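Local coordinates for protein mandalate racemase/muconate lactonizing enzyme (Unidentified, PDB 4E4U) that probably acts on a carboxylate substrate, as a member of the mandelate racemase/muconate lactonizing enzyme group of the enolase superfamily, its reaction not established, at residues 240-248 and 268-276. Residues are numbered along the deposited sequence; the frame is centred on the assembly and turned at random. Where two conformers were deposited one is given.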
loop_
_atom_site.group_PDB
_atom_site.type_symbol
_atom_site.label_atom_id
_atom_site.label_comp_id
_atom_site.label_asym_id
_atom_site.label_seq_id
_atom_site.Cartn_x
_atom_site.Cartn_y
_atom_site.Cartn_z
ATOM N N GLN A 240 13.917 -4.168 -14.153
ATOM C CA GLN A 240 12.820 -4.674 -13.340
ATOM C C GLN A 240 13.090 -4.243 -11.900
ATOM O O GLN A 240 13.850 -4.882 -11.169
ATOM C CB GLN A 240 12.715 -6.203 -13.480
ATOM C CG GLN A 240 11.288 -6.753 -13.552
ATOM C CD GLN A 240 10.547 -6.645 -12.234
ATOM O OE1 GLN A 240 10.927 -5.875 -11.351
ATOM N NE2 GLN A 240 9.475 -7.412 -12.098
ATOM N N GLU A 241 12.472 -3.135 -11.503
ATOM C CA GLU A 241 12.815 -2.479 -10.247
ATOM C C GLU A 241 12.274 -3.218 -9.031
ATOM O O GLU A 241 12.882 -3.205 -7.962
ATOM C CB GLU A 241 12.358 -1.012 -10.250
ATOM C CG GLU A 241 12.975 -0.164 -11.366
ATOM C CD GLU A 241 12.375 -0.432 -12.736
ATOM O OE1 GLU A 241 11.198 -0.859 -12.812
ATOM O OE2 GLU A 241 13.074 -0.203 -13.745
ATOM N N GLU A 242 11.141 -3.887 -9.190
ATOM C CA GLU A 242 10.575 -4.640 -8.082
ATOM C C GLU A 242 11.449 -5.846 -7.740
ATOM O O GLU A 242 11.618 -6.189 -6.567
ATOM C CB GLU A 242 9.144 -5.057 -8.413
ATOM C CG GLU A 242 8.150 -3.869 -8.421
ATOM C CD GLU A 242 8.439 -2.811 -9.499
ATOM O OE1 GLU A 242 8.880 -3.183 -10.612
ATOM O OE2 GLU A 242 8.228 -1.600 -9.241
ATOM N N ALA A 243 12.045 -6.459 -8.757
ATOM C CA ALA A 243 12.886 -7.631 -8.550
ATOM C C ALA A 243 14.161 -7.273 -7.802
ATOM O O ALA A 243 14.552 -7.967 -6.868
ATOM C CB ALA A 243 13.209 -8.284 -9.877
ATOM N N ILE A 244 14.811 -6.181 -8.188
ATOM C CA ILE A 244 16.017 -5.788 -7.477
ATOM C C ILE A 244 15.679 -5.307 -6.058
ATOM O O ILE A 244 16.419 -5.584 -5.106
ATOM C CB ILE A 244 16.865 -4.783 -8.292
ATOM C CG1 ILE A 244 18.256 -4.623 -7.677
ATOM C CG2 ILE A 244 16.172 -3.430 -8.439
ATOM C CD1 ILE A 244 19.212 -3.885 -8.580
ATOM N N ALA A 245 14.528 -4.659 -5.894
ATOM C CA ALA A 245 14.088 -4.249 -4.558
ATOM C C ALA A 245 13.820 -5.444 -3.640
ATOM O O ALA A 245 14.018 -5.353 -2.431
ATOM C CB ALA A 245 12.867 -3.354 -4.631
ATOM N N GLN A 246 13.365 -6.551 -4.212
ATOM C CA GLN A 246 13.164 -7.763 -3.428
ATOM C C GLN A 246 14.474 -8.233 -2.796
ATOM O O GLN A 246 14.496 -8.681 -1.646
ATOM C CB GLN A 246 12.551 -8.859 -4.289
ATOM C CG GLN A 246 11.036 -8.755 -4.378
ATOM C CD GLN A 246 10.369 -8.807 -3.014
ATOM O OE1 GLN A 246 10.673 -9.675 -2.195
ATOM N NE2 GLN A 246 9.465 -7.860 -2.758
ATOM N N VAL A 247 15.570 -8.119 -3.540
ATOM C CA VAL A 247 16.880 -8.486 -3.011
ATOM C C VAL A 247 17.242 -7.534 -1.864
ATOM O O VAL A 247 17.629 -7.966 -0.772
ATOM C CB VAL A 247 17.977 -8.501 -4.091
ATOM C CG1 VAL A 247 19.301 -8.943 -3.486
ATOM C CG2 VAL A 247 17.588 -9.422 -5.233
ATOM N N ALA A 248 17.077 -6.235 -2.091
ATOM C CA ALA A 248 17.404 -5.245 -1.066
ATOM C C ALA A 248 16.623 -5.482 0.228
ATOM O O ALA A 248 17.153 -5.325 1.324
ATOM C CB ALA A 248 17.157 -3.840 -1.592
ATOM N N HIS A 268 14.671 7.337 -11.071
ATOM C CA HIS A 268 13.487 7.598 -10.263
ATOM C C HIS A 268 12.712 6.309 -9.984
ATOM O O HIS A 268 12.369 6.015 -8.842
ATOM C CB HIS A 268 12.593 8.626 -10.961
ATOM C CG HIS A 268 11.273 8.839 -10.290
ATOM N ND1 HIS A 268 11.149 9.382 -9.026
ATOM C CD2 HIS A 268 10.013 8.574 -10.711
ATOM C CE1 HIS A 268 9.867 9.460 -8.710
ATOM N NE2 HIS A 268 9.161 8.965 -9.708
ATOM N N LYS A 269 12.446 5.528 -11.027
ATOM C CA LYS A 269 11.708 4.281 -10.850
ATOM C C LYS A 269 12.441 3.349 -9.887
ATOM O O LYS A 269 11.831 2.717 -9.020
ATOM C CB LYS A 269 11.514 3.576 -12.191
ATOM C CG LYS A 269 10.625 4.303 -13.162
ATOM C CD LYS A 269 10.487 3.503 -14.449
ATOM C CE LYS A 269 9.792 4.312 -15.526
ATOM N NZ LYS A 269 9.833 3.649 -16.853
ATOM N N LEU A 270 13.757 3.264 -10.049
ATOM C CA LEU A 270 14.575 2.429 -9.176
ATOM C C LEU A 270 14.478 2.857 -7.710
ATOM O O LEU A 270 14.248 2.034 -6.824
ATOM C CB LEU A 270 16.029 2.479 -9.637
ATOM C CG LEU A 270 17.050 1.728 -8.784
ATOM C CD1 LEU A 270 16.911 0.228 -8.992
ATOM C CD2 LEU A 270 18.452 2.194 -9.151
ATOM N N LEU A 271 14.648 4.152 -7.461
ATOM C CA LEU A 271 14.607 4.670 -6.095
ATOM C C LEU A 271 13.215 4.563 -5.476
ATOM O O LEU A 271 13.087 4.251 -4.297
ATOM C CB LEU A 271 15.083 6.123 -6.077
ATOM C CG LEU A 271 16.575 6.303 -6.353
ATOM C CD1 LEU A 271 16.854 7.746 -6.738
ATOM C CD2 LEU A 271 17.394 5.890 -5.128
ATOM N N GLN A 272 12.177 4.801 -6.272
ATOM C CA GLN A 272 10.799 4.688 -5.786
ATOM C C GLN A 272 10.510 3.284 -5.282
ATOM O O GLN A 272 9.756 3.111 -4.327
ATOM C CB GLN A 272 9.807 5.024 -6.901
ATOM C CG GLN A 272 9.758 6.480 -7.284
ATOM C CD GLN A 272 9.161 7.345 -6.207
ATOM O OE1 GLN A 272 9.878 7.890 -5.367
ATOM N NE2 GLN A 272 7.839 7.488 -6.225
ATOM N N ALA A 273 11.111 2.287 -5.929
ATOM C CA ALA A 273 10.912 0.889 -5.555
ATOM C C ALA A 273 11.744 0.471 -4.343
ATOM O O ALA A 273 11.541 -0.620 -3.813
ATOM C CB ALA A 273 11.223 -0.023 -6.748
ATOM N N GLY A 274 12.710 1.297 -3.941
ATOM C CA GLY A 274 13.670 0.905 -2.918
ATOM C C GLY A 274 14.687 -0.084 -3.475
ATOM O O GLY A 274 15.192 -0.951 -2.765
ATOM N N GLY A 275 14.979 0.042 -4.765
ATOM C CA GLY A 275 15.805 -0.938 -5.452
ATOM C C GLY A 275 17.297 -0.895 -5.180
ATOM O O GLY A 275 17.974 -1.908 -5.360
ATOM N N ALA A 276 17.822 0.256 -4.767
ATOM C CA ALA A 276 19.251 0.391 -4.497
ATOM C C ALA A 276 19.501 1.621 -3.650
ATOM O O ALA A 276 18.726 2.578 -3.693
ATOM C CB ALA A 276 20.038 0.481 -5.803
HETATM O O HOH W 1 13.814 -2.525 -0.897
#
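Ala245 and Gly275 bring their CA atoms to 3.8 Å of each other, a case of neighbouring helices in a TIM barrel meeting where small residues let backbone reach backbone. Helix 241-249 and the end of helix 263-272 flank strand 255-257 on the outside of the barrel, and their short segments run at 39°, the near-parallel course of successive barrel helices. Ala245 CB presses against Ala273 O at 3.1 Å, while the two methyls stand 4.3 Å apart. One turn on, Ala248 CB meets Gly274 O. The second helix closes in a Schellman motif, Gly274 taking positive phi, and this turn brings Gly275 against the first helix; having no side chain, Gly275 sets its backbone directly against Ala245 and Ile244.

On the barrel side, Ile244 CG2 meets Leu270 CD1 at 3.8 Å; both side chains also touch Thr257 of the strand beneath. With CG1 anti to its backbone N (chi1 -168°), Ile244 lays that carbon over Gly275 O at 3.6 Å.

At the start of helix 241-249, Glu241 reaches across with its aliphatic part. CG rests 3.8 Å from Leu270 CA, and CB abuts the methyl of Ala273. A bend at chi2 (75°) turns the carboxylate past Lys269 CB, yet the extended lysine carries its NZ to 5.9 Å from Glu241 OE2.

No direct hydrogen bond joins the segments; one water lies within bonding distance of Ala245 O and Gly274 O, but with further acceptors in reach it may not serve both at once. Gly275 O is buried without a polar partner in the model. Within the chain the contact rests on methyl and methylene groups packed on backbone, whereas the charged ends of Glu241 and Lys269 form salt bridges with Lys269 and Glu241, respectively, of a second subunit.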